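Local atomic coordinates of NreA (Staphylococcus aureus subsp. aureus, PDB entry 6K2H), a protein that probably binds nitrate through its GAF domain and takes part in nitrate-responsive signalling in staphylococci, here in a form mutated at the nitrate-binding site. Residues 28-33 / 118-123; 49-54 / 99-104; 23-28 / 128-133; 69-74 / 114-119. The protein carries 1 engineered substitution. All coordinates share one frame; numbering follows the deposited sequence.

Contact 1 of 4, residues 28-33 / 118-123; sequences AAIAFY and GVLLFG
Ile30 and Leu120 form a non-hydrogen-bonded pair of antiparallel strands, the tip of one side chain against the middle of the other: Leu120 CD1 lies 3.9 Å from Ile30 CG1. Leu120 CG stands anti to its backbone N (chi1 173°), whereas Ile30 sets CG1 beside its own N, the two crossing at a slant. On the same face Ala28 CB approaches Phe122 CD1 at 4.1 Å, and helix 10-23 covers this side with Phe12, Leu16 and Arg20. Phe32 takes Ile30 CG2 against one ring face, while its CD2 sits 4.0 Å from Gly118 CA. On the other face Ala29 CB lies 4.4 Å from Leu121 CB and Ala31 CB is as far from Val119 CB, with Trp44 beside both alanines and helix 65-73 reaching Ala31 and Val119. Four backbone hydrogen bonds fix the register, that from Leu121 N to Ala29 O (2.8 Å) being almost straight at 178°. In this buried centre of the antiparallel GAF-domain sheet, the backbone polar groups of Ala29, Ala31, Val119 and Leu121 pair between the strands, while Ala28, Ile30, Phe32 and Gly118 bond to the flanking strands 42-48 and 104-112, and apolar side chains occupy both faces.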
# COMPACT_ATOMS: atom_id res chain seq x y z
N ALA A 28 -3.07 -3.93 -5.69
CA ALA A 28 -2.23 -2.71 -5.42
C ALA A 28 -3.11 -1.61 -4.83
O ALA A 28 -4.33 -1.62 -5.04
CB ALA A 28 -1.49 -2.23 -6.71
N ALA A 29 -2.52 -0.66 -4.11
CA ALA A 29 -3.30 0.39 -3.48
C ALA A 29 -2.43 1.60 -3.32
O ALA A 29 -1.19 1.47 -3.18
CB ALA A 29 -3.85 -0.08 -2.18
N ILE A 30 -3.06 2.78 -3.37
CA ILE A 30 -2.32 4.02 -3.04
C ILE A 30 -2.99 4.71 -1.86
O ILE A 30 -4.18 4.96 -1.89
CB ILE A 30 -2.32 4.97 -4.26
CG1 ILE A 30 -1.47 4.38 -5.40
CG2 ILE A 30 -1.75 6.34 -3.86
CD1 ILE A 30 -1.68 5.00 -6.79
N ALA A 31 -2.20 5.08 -0.86
CA ALA A 31 -2.66 5.80 0.32
C ALA A 31 -2.14 7.25 0.28
O ALA A 31 -1.01 7.51 -0.11
CB ALA A 31 -2.20 5.10 1.58
N PHE A 32 -2.98 8.17 0.73
CA PHE A 32 -2.65 9.66 0.76
C PHE A 32 -3.40 10.17 1.96
O PHE A 32 -4.43 9.54 2.39
CB PHE A 32 -3.32 10.44 -0.45
CG PHE A 32 -2.91 10.02 -1.80
CD1 PHE A 32 -3.86 9.73 -2.78
CD2 PHE A 32 -1.57 10.07 -2.15
CE1 PHE A 32 -3.48 9.45 -4.04
CE2 PHE A 32 -1.17 9.77 -3.42
CZ PHE A 32 -2.13 9.47 -4.37
N TYR A 33 -3.02 11.36 2.49
CA TYR A 33 -3.90 12.04 3.47
C TYR A 33 -5.32 12.26 2.89
O TYR A 33 -5.47 12.52 1.70
CB TYR A 33 -3.32 13.39 3.93
CG TYR A 33 -2.18 13.18 4.89
CD1 TYR A 33 -2.42 12.80 6.20
CD2 TYR A 33 -0.88 13.36 4.50
CE1 TYR A 33 -1.36 12.57 7.07
CE2 TYR A 33 0.18 13.09 5.37
CZ TYR A 33 -0.10 12.75 6.66
OH TYR A 33 0.94 12.53 7.52
N GLY A 118 2.71 9.96 -0.34
CA GLY A 118 1.82 8.80 -0.44
C GLY A 118 2.57 7.49 -0.30
O GLY A 118 3.83 7.44 -0.17
N VAL A 119 1.78 6.42 -0.31
CA VAL A 119 2.32 5.08 -0.25
C VAL A 119 1.71 4.23 -1.32
O VAL A 119 0.50 4.19 -1.42
CB VAL A 119 2.12 4.43 1.14
CG1 VAL A 119 2.75 3.05 1.17
CG2 VAL A 119 2.70 5.33 2.23
N LEU A 120 2.56 3.58 -2.14
CA LEU A 120 2.13 2.58 -3.11
C LEU A 120 2.36 1.18 -2.55
O LEU A 120 3.50 0.78 -2.20
CB LEU A 120 2.90 2.73 -4.41
CG LEU A 120 2.75 1.75 -5.49
CD1 LEU A 120 1.33 1.70 -6.02
CD2 LEU A 120 3.71 2.09 -6.66
N LEU A 121 1.27 0.46 -2.39
CA LEU A 121 1.28 -0.91 -1.81
C LEU A 121 1.02 -1.92 -2.92
O LEU A 121 0.09 -1.71 -3.74
CB LEU A 121 0.25 -1.01 -0.73
CG LEU A 121 0.00 -2.46 -0.30
CD1 LEU A 121 1.15 -2.97 0.43
CD2 LEU A 121 -1.28 -2.56 0.55
N PHE A 122 1.94 -2.90 -3.04
CA PHE A 122 1.74 -4.07 -3.93
C PHE A 122 1.49 -5.25 -3.01
O PHE A 122 2.24 -5.49 -2.02
CB PHE A 122 2.99 -4.32 -4.79
CG PHE A 122 3.21 -3.26 -5.84
CD1 PHE A 122 2.43 -3.29 -6.99
CD2 PHE A 122 4.24 -2.36 -5.75
CE1 PHE A 122 2.65 -2.35 -8.00
CE2 PHE A 122 4.48 -1.43 -6.76
CZ PHE A 122 3.68 -1.44 -7.89
N GLY A 123 0.44 -6.01 -3.29
CA GLY A 123 0.12 -7.18 -2.48
C GLY A 123 -0.12 -8.47 -3.24
O GLY A 123 -0.66 -8.43 -4.34

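Contact 2 of 4, residues 49-54 / 99-104; sequences GNKNNR and SESLTA
The carboxylate of Glu100 reaches into the backbone of 49-54 and receives two amide hydrogens. Lys51 N gives a nearly straight bond to OE1 (2.8 Å, 170°), arriving on the syn lone pair, and Asn52 N adds a weak one to OE2 at 3.4 Å. The bend of Glu100 at chi2 (-63°) turns its carboxylate toward these amides. OE1 also forms a salt bridge with Arg125, whose guanidinium bonds to Gly49 O as well, so the buried acid probably remains ionised. A second set of bonds runs through the Asn52 amide: ND2 donates to Ser99 O at 2.8 Å, with the acceptor close to the amide plane, while OD1 accepts from Arg54 N along a lone pair. The latter closes an Asx turn that shapes the loop after strand 42-48 of the GAF domain; the Glu100 and Asn52 ND2 bonds join this loop to the end of helix 96-99. One water bridges the segments, donating to Asn52 OD1 and to Glu100 OE2 (2.6 Å) and accepting from Ser99 OG. The remaining contacts are van der Waals ones: Asn50 CB and Lys51 CB and CG lie beside the carboxylate, and Arg54 CB is 4.2 Å from Ser99 CB.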
# COMPACT_ATOMS: atom_id res chain seq x y z
N GLY A 49 -7.41 -4.62 -8.32
CA GLY A 49 -7.44 -6.05 -7.97
C GLY A 49 -8.08 -6.35 -6.59
O GLY A 49 -7.95 -7.45 -6.07
N ASN A 50 -8.84 -5.42 -6.08
CA ASN A 50 -9.49 -5.56 -4.81
C ASN A 50 -10.60 -6.59 -4.86
O ASN A 50 -11.38 -6.66 -5.86
CB ASN A 50 -10.04 -4.23 -4.28
CG ASN A 50 -11.10 -3.61 -5.17
OD1 ASN A 50 -10.87 -3.36 -6.37
ND2 ASN A 50 -12.25 -3.34 -4.61
N LYS A 51 -10.72 -7.32 -3.77
CA LYS A 51 -11.82 -8.27 -3.63
C LYS A 51 -13.09 -7.60 -3.13
O LYS A 51 -14.20 -8.09 -3.42
CB LYS A 51 -11.46 -9.43 -2.72
CG LYS A 51 -10.27 -10.22 -3.22
CD LYS A 51 -10.09 -11.53 -2.57
CE LYS A 51 -9.74 -11.35 -1.08
NZ LYS A 51 -9.77 -12.66 -0.41
N ASN A 52 -12.99 -6.53 -2.33
CA ASN A 52 -14.15 -5.93 -1.74
C ASN A 52 -13.89 -4.46 -1.50
O ASN A 52 -12.83 -3.97 -1.82
CB ASN A 52 -14.55 -6.64 -0.45
CG ASN A 52 -13.42 -6.66 0.56
OD1 ASN A 52 -13.16 -5.61 1.10
ND2 ASN A 52 -12.71 -7.82 0.74
N ASN A 53 -14.87 -3.74 -0.95
CA ASN A 53 -14.72 -2.30 -0.74
C ASN A 53 -14.51 -1.89 0.70
O ASN A 53 -14.64 -0.73 1.08
CB ASN A 53 -15.96 -1.61 -1.29
CG ASN A 53 -16.00 -1.63 -2.80
OD1 ASN A 53 -17.09 -1.57 -3.39
ND2 ASN A 53 -14.81 -1.69 -3.45
N ARG A 54 -14.22 -2.87 1.52
CA ARG A 54 -13.99 -2.60 2.92
C ARG A 54 -12.75 -1.76 3.17
O ARG A 54 -12.68 -1.11 4.23
CB ARG A 54 -13.95 -3.88 3.71
CG ARG A 54 -15.22 -4.70 3.56
CD ARG A 54 -15.35 -5.71 4.69
NE ARG A 54 -14.45 -6.83 4.59
CZ ARG A 54 -14.57 -7.84 3.79
NH1 ARG A 54 -15.57 -7.91 2.92
NH2 ARG A 54 -13.66 -8.79 3.79
N SER A 99 -8.61 -7.19 5.08
CA SER A 99 -9.75 -7.02 4.16
C SER A 99 -9.43 -7.60 2.80
O SER A 99 -10.33 -8.12 2.14
CB SER A 99 -10.15 -5.54 4.08
OG SER A 99 -9.27 -4.70 3.34
N GLU A 100 -8.13 -7.64 2.41
CA GLU A 100 -7.75 -8.17 1.10
C GLU A 100 -6.97 -9.49 1.17
O GLU A 100 -6.56 -9.96 0.15
CB GLU A 100 -6.99 -7.09 0.33
CG GLU A 100 -7.83 -5.90 -0.11
CD GLU A 100 -8.94 -6.29 -1.11
OE1 GLU A 100 -8.71 -7.28 -1.87
OE2 GLU A 100 -9.98 -5.59 -1.15
N SER A 101 -6.88 -10.10 2.34
CA SER A 101 -6.24 -11.42 2.53
C SER A 101 -4.89 -11.46 1.85
O SER A 101 -4.58 -12.39 1.10
CB SER A 101 -7.11 -12.58 2.00
OG SER A 101 -8.46 -12.41 2.44
N LEU A 102 -4.09 -10.46 2.15
CA LEU A 102 -2.75 -10.42 1.55
C LEU A 102 -1.76 -11.30 2.30
O LEU A 102 -1.69 -11.26 3.56
CB LEU A 102 -2.29 -8.97 1.55
CG LEU A 102 -3.18 -7.94 0.88
CD1 LEU A 102 -2.63 -6.50 0.90
CD2 LEU A 102 -3.48 -8.41 -0.54
N THR A 103 -1.01 -12.05 1.52
CA THR A 103 -0.02 -13.01 2.06
C THR A 103 1.39 -12.53 1.91
O THR A 103 2.26 -13.08 2.53
CB THR A 103 -0.22 -14.42 1.49
OG1 THR A 103 -0.14 -14.39 0.06
CG2 THR A 103 -1.60 -14.97 1.90
N ALA A 104 1.64 -11.53 1.08
CA ALA A 104 2.96 -10.84 0.97
C ALA A 104 2.68 -9.42 0.55
O ALA A 104 1.71 -9.15 -0.18
CB ALA A 104 3.84 -11.52 -0.05
O HOH W 1 -10.67 -4.25 1.02

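Contact 3 of 4, residues 23-28 / 128-133; sequences EGYDFA and RPLPKI
Tyr25 packs its ring against Leu130 and Pro131 just beyond a Schellman motif, in which Gly24, with positive phi, ends helix 10-23 and turns the chain toward strand 27-33 of the GAF-domain sheet. The tight part of the contact centres on this buried ring. Leu130 CD2 comes in at the ring edge, near its plane, 3.6 Å from Tyr25 CE1; Pro131 CD approaches obliquely, 3.5 Å from Tyr25 CZ. Tyr25 CG lies beside its backbone N (chi1 -79°), and although the CB bond points away from 128-133, the ring carries CE1, CZ and OH back to those two residues. Phe122 stacks on the same ring, and Leu130 touches Val78 of the short strand 77-79. Pro131 CG also rests against Glu23 O, at 3.6 Å, so the proline reaches over the end of the helix.

Arg128, by contrast, stretches over the solvent side. It bends at chi3 (58°) and directs the edge of its guanidinium toward 23-28. NH2 is shared between Gly24 O (2.9 Å) and Asp26 OD1, while NH1 adds only a weak bond to Gly24 O. The second carboxylate oxygen, Asp26 OD2, accepts from Arg125 N, which helps to hold the acid in place. The carboxylate and guanidinium planes are 56° apart, and in the salt bridge Arg128 NH2 meets Asp26 OD1 from above the carboxylate plane, at 2.9 Å.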
# COMPACT_ATOMS: atom_id res chain seq x y z
N GLU A 23 3.23 -5.58 -13.19
CA GLU A 23 4.20 -6.03 -12.19
C GLU A 23 3.91 -7.37 -11.61
O GLU A 23 4.70 -7.91 -10.80
CB GLU A 23 4.42 -4.96 -11.11
CG GLU A 23 5.09 -3.66 -11.55
CD GLU A 23 6.36 -3.87 -12.39
OE1 GLU A 23 7.14 -4.81 -12.15
OE2 GLU A 23 6.51 -3.13 -13.38
N GLY A 24 2.79 -7.97 -11.97
CA GLY A 24 2.49 -9.28 -11.59
C GLY A 24 1.80 -9.45 -10.26
O GLY A 24 1.84 -10.50 -9.73
N TYR A 25 1.13 -8.42 -9.79
CA TYR A 25 0.49 -8.41 -8.46
C TYR A 25 -0.95 -8.72 -8.45
O TYR A 25 -1.72 -8.29 -9.32
CB TYR A 25 0.82 -7.10 -7.71
CG TYR A 25 2.22 -7.11 -7.09
CD1 TYR A 25 2.49 -7.75 -5.86
CD2 TYR A 25 3.28 -6.55 -7.73
CE1 TYR A 25 3.77 -7.75 -5.30
CE2 TYR A 25 4.55 -6.53 -7.21
CZ TYR A 25 4.81 -7.10 -6.01
OH TYR A 25 6.08 -7.09 -5.52
N ASP A 26 -1.39 -9.38 -7.38
CA ASP A 26 -2.77 -9.64 -7.22
C ASP A 26 -3.55 -8.38 -6.80
O ASP A 26 -4.76 -8.30 -6.97
CB ASP A 26 -3.00 -10.73 -6.19
CG ASP A 26 -2.47 -12.10 -6.65
OD1 ASP A 26 -2.33 -12.30 -7.90
OD2 ASP A 26 -2.15 -12.95 -5.77
N PHE A 27 -2.85 -7.48 -6.11
CA PHE A 27 -3.49 -6.31 -5.53
C PHE A 27 -2.54 -5.13 -5.55
O PHE A 27 -1.29 -5.27 -5.38
CB PHE A 27 -3.82 -6.64 -4.04
CG PHE A 27 -4.46 -5.50 -3.29
CD1 PHE A 27 -5.76 -5.12 -3.56
CD2 PHE A 27 -3.77 -4.79 -2.34
CE1 PHE A 27 -6.37 -4.07 -2.90
CE2 PHE A 27 -4.38 -3.73 -1.68
CZ PHE A 27 -5.68 -3.36 -1.97
N ALA A 28 -3.07 -3.93 -5.69
CA ALA A 28 -2.23 -2.71 -5.42
C ALA A 28 -3.11 -1.61 -4.83
O ALA A 28 -4.33 -1.62 -5.04
CB ALA A 28 -1.49 -2.23 -6.71
N ARG A 128 1.47 -16.41 -3.22
CA ARG A 128 2.29 -16.06 -4.39
C ARG A 128 3.42 -15.16 -3.85
O ARG A 128 3.19 -14.16 -3.17
CB ARG A 128 1.53 -15.32 -5.49
CG ARG A 128 0.50 -16.13 -6.27
CD ARG A 128 -0.07 -15.33 -7.45
NE ARG A 128 1.05 -14.93 -8.34
CZ ARG A 128 1.24 -13.75 -8.94
NH1 ARG A 128 2.40 -13.53 -9.63
NH2 ARG A 128 0.35 -12.78 -8.84
N PRO A 129 4.66 -15.50 -4.15
CA PRO A 129 5.76 -14.61 -3.77
C PRO A 129 5.81 -13.24 -4.49
O PRO A 129 5.31 -13.06 -5.66
CB PRO A 129 7.02 -15.44 -4.11
CG PRO A 129 6.53 -16.85 -4.04
CD PRO A 129 5.15 -16.79 -4.67
N LEU A 130 6.43 -12.29 -3.82
CA LEU A 130 6.73 -11.01 -4.39
C LEU A 130 7.66 -11.26 -5.60
O LEU A 130 8.63 -11.90 -5.44
CB LEU A 130 7.49 -10.16 -3.39
CG LEU A 130 6.75 -9.78 -2.10
CD1 LEU A 130 7.69 -9.05 -1.17
CD2 LEU A 130 5.49 -8.97 -2.39
N PRO A 131 7.33 -10.74 -6.79
CA PRO A 131 8.28 -11.01 -7.87
C PRO A 131 9.61 -10.34 -7.69
O PRO A 131 10.59 -10.96 -8.00
CB PRO A 131 7.56 -10.51 -9.13
CG PRO A 131 6.12 -10.53 -8.81
CD PRO A 131 6.12 -10.12 -7.30
N LYS A 132 9.63 -9.06 -7.27
CA LYS A 132 10.80 -8.19 -7.25
C LYS A 132 10.58 -7.02 -6.27
O LYS A 132 9.48 -6.47 -6.19
CB LYS A 132 10.97 -7.65 -8.65
CG LYS A 132 12.03 -6.64 -8.81
CD LYS A 132 12.17 -6.26 -10.30
CE LYS A 132 13.45 -5.54 -10.44
NZ LYS A 132 13.73 -5.27 -11.88
N ILE A 133 11.61 -6.66 -5.53
CA ILE A 133 11.57 -5.55 -4.54
C ILE A 133 12.04 -4.31 -5.30
O ILE A 133 13.12 -4.35 -5.88
CB ILE A 133 12.61 -5.91 -3.43
CG1 ILE A 133 12.19 -7.22 -2.78
CG2 ILE A 133 12.76 -4.85 -2.37
CD1 ILE A 133 10.76 -7.21 -2.25

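Contact 4 of 4, residues 69-74 / 114-119; sequences TVMKTG and NQVYGV. With EDO (1,2-ethanediol), chain C.
Met71 lies across strand 115-119 and carries the largest share of this contact. From CB, the chain sets CG anti to the carbonyl carbon (chi1 -68°), which places CG 3.5 Å from Val119 CG2. Chi2, at -129°, departs from a staggered value and takes SD over Gly118, 4.1 Å from its CA. A further bend at chi3 then lays the terminal methyl along the strand backbone: CE is 3.4 Å from Val116 O, 3.8 Å from Tyr117 C and 4.0 Å from Val116 CG1. Tyr33 also touches the methyl. One residue earlier in the helix, Val70 presses CB and CG1 on the same Val119 CG2, both at 3.8 Å, while Pro109 and Met77 add neighbours from two other strands. Toward the C-terminal end of the helix, Val116 CG2 touches Gly74 CA, where the chain takes positive phi and leaves the helix. No hydrogen bond joins the segments, so the fit is one of apolar shape. At the surface, a 1,2-ethanediol, probably from the crystallisation liquor, bonds through O1 to Asn114 O. A helix whose axis lies 8.0 Å from a sheet strand and runs roughly antiparallel to it, covering one sheet face, fits the alpha/beta layering of the GAF fold.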
# COMPACT_ATOMS: atom_id res chain seq x y z
N THR A 69 3.31 3.96 8.60
CA THR A 69 4.72 3.75 8.90
C THR A 69 5.60 4.23 7.75
O THR A 69 6.57 4.92 7.96
CB THR A 69 4.98 2.27 9.24
OG1 THR A 69 4.10 1.86 10.32
CG2 THR A 69 6.38 2.00 9.59
N VAL A 70 5.22 3.92 6.53
CA VAL A 70 6.06 4.35 5.41
C VAL A 70 6.08 5.89 5.32
O VAL A 70 7.12 6.45 5.03
CB VAL A 70 5.58 3.70 4.11
CG1 VAL A 70 6.30 4.29 2.88
CG2 VAL A 70 5.80 2.20 4.14
N MET A 71 4.93 6.53 5.56
CA MET A 71 4.80 7.96 5.45
C MET A 71 5.67 8.60 6.48
O MET A 71 6.28 9.62 6.22
CB MET A 71 3.35 8.42 5.66
CG MET A 71 2.49 7.97 4.53
SD MET A 71 1.43 9.08 3.66
CE MET A 71 2.50 10.50 3.59
N LYS A 72 5.73 8.00 7.63
CA LYS A 72 6.50 8.54 8.73
C LYS A 72 7.97 8.33 8.53
O LYS A 72 8.72 9.27 8.70
CB LYS A 72 6.09 7.91 10.06
CG LYS A 72 7.02 8.36 11.20
CD LYS A 72 6.50 8.05 12.58
CE LYS A 72 7.48 8.52 13.65
NZ LYS A 72 7.62 7.53 14.76
N THR A 73 8.38 7.12 8.19
CA THR A 73 9.81 6.81 8.06
C THR A 73 10.42 7.16 6.75
O THR A 73 11.63 7.26 6.67
CB THR A 73 10.09 5.29 8.18
OG1 THR A 73 9.38 4.59 7.14
CG2 THR A 73 9.67 4.79 9.50
N GLY A 74 9.63 7.27 5.69
CA GLY A 74 10.21 7.38 4.37
C GLY A 74 10.96 6.19 3.80
O GLY A 74 11.75 6.33 2.85
N ASN A 114 11.39 15.54 -2.38
CA ASN A 114 11.94 15.11 -1.11
C ASN A 114 10.93 15.06 0.01
O ASN A 114 11.29 14.94 1.15
CB ASN A 114 13.19 15.90 -0.67
CG ASN A 114 14.38 15.74 -1.66
OD1 ASN A 114 15.25 16.64 -1.78
ND2 ASN A 114 14.47 14.60 -2.29
N GLN A 115 9.65 15.09 -0.32
CA GLN A 115 8.60 14.84 0.69
C GLN A 115 7.87 13.57 0.30
O GLN A 115 7.62 13.29 -0.90
CB GLN A 115 7.61 16.01 0.68
CG GLN A 115 6.42 15.83 1.57
CD GLN A 115 6.77 15.79 3.08
OE1 GLN A 115 7.43 14.89 3.55
NE2 GLN A 115 6.31 16.77 3.83
N VAL A 116 7.54 12.77 1.29
CA VAL A 116 6.65 11.61 1.05
C VAL A 116 5.21 12.07 1.06
O VAL A 116 4.75 12.50 2.09
CB VAL A 116 6.74 10.50 2.14
CG1 VAL A 116 5.86 9.30 1.74
CG2 VAL A 116 8.15 10.03 2.39
N TYR A 117 4.52 11.94 -0.06
CA TYR A 117 3.14 12.33 -0.18
C TYR A 117 2.18 11.16 -0.17
O TYR A 117 0.98 11.34 0.07
CB TYR A 117 2.93 13.14 -1.43
CG TYR A 117 3.02 12.41 -2.74
CD1 TYR A 117 1.88 11.74 -3.29
CD2 TYR A 117 4.19 12.42 -3.48
CE1 TYR A 117 1.96 11.08 -4.54
CE2 TYR A 117 4.25 11.77 -4.70
CZ TYR A 117 3.14 11.09 -5.20
OH TYR A 117 3.24 10.49 -6.41
N GLY A 118 2.71 9.96 -0.34
CA GLY A 118 1.82 8.80 -0.44
C GLY A 118 2.57 7.49 -0.30
O GLY A 118 3.83 7.44 -0.17
N VAL A 119 1.78 6.42 -0.31
CA VAL A 119 2.32 5.08 -0.25
C VAL A 119 1.71 4.23 -1.32
O VAL A 119 0.50 4.19 -1.42
CB VAL A 119 2.12 4.43 1.14
CG1 VAL A 119 2.75 3.05 1.17
CG2 VAL A 119 2.70 5.33 2.23
C1 EDO C . 12.05 14.34 5.19
O1 EDO C . 12.62 13.88 3.95
C2 EDO C . 10.74 13.61 5.51
O2 EDO C . 10.22 14.02 6.79

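Strand 115-124 ties contacts 1 and 4 together: they share Gly118 and Val119, and Phe32 CE2 touches Tyr117 CE1 at 3.6 Å. Contact 3 continues contact 1 at the other end of the same strand pair through Ala28, and Phe122 CD1 packs on Tyr25 CD2 at 3.4 Å. Contact 2 meets contact 3 round Phe27, whose CE1 is 3.6 Å from Glu100 CG, and reaches contact 1 through Leu102. Contacts 2 and 4 lie on opposite sides of the chain's centre, their own centres about 22 Å apart. The ethanediol, probably from the crystallisation liquor, binds at the surface beside contact 4.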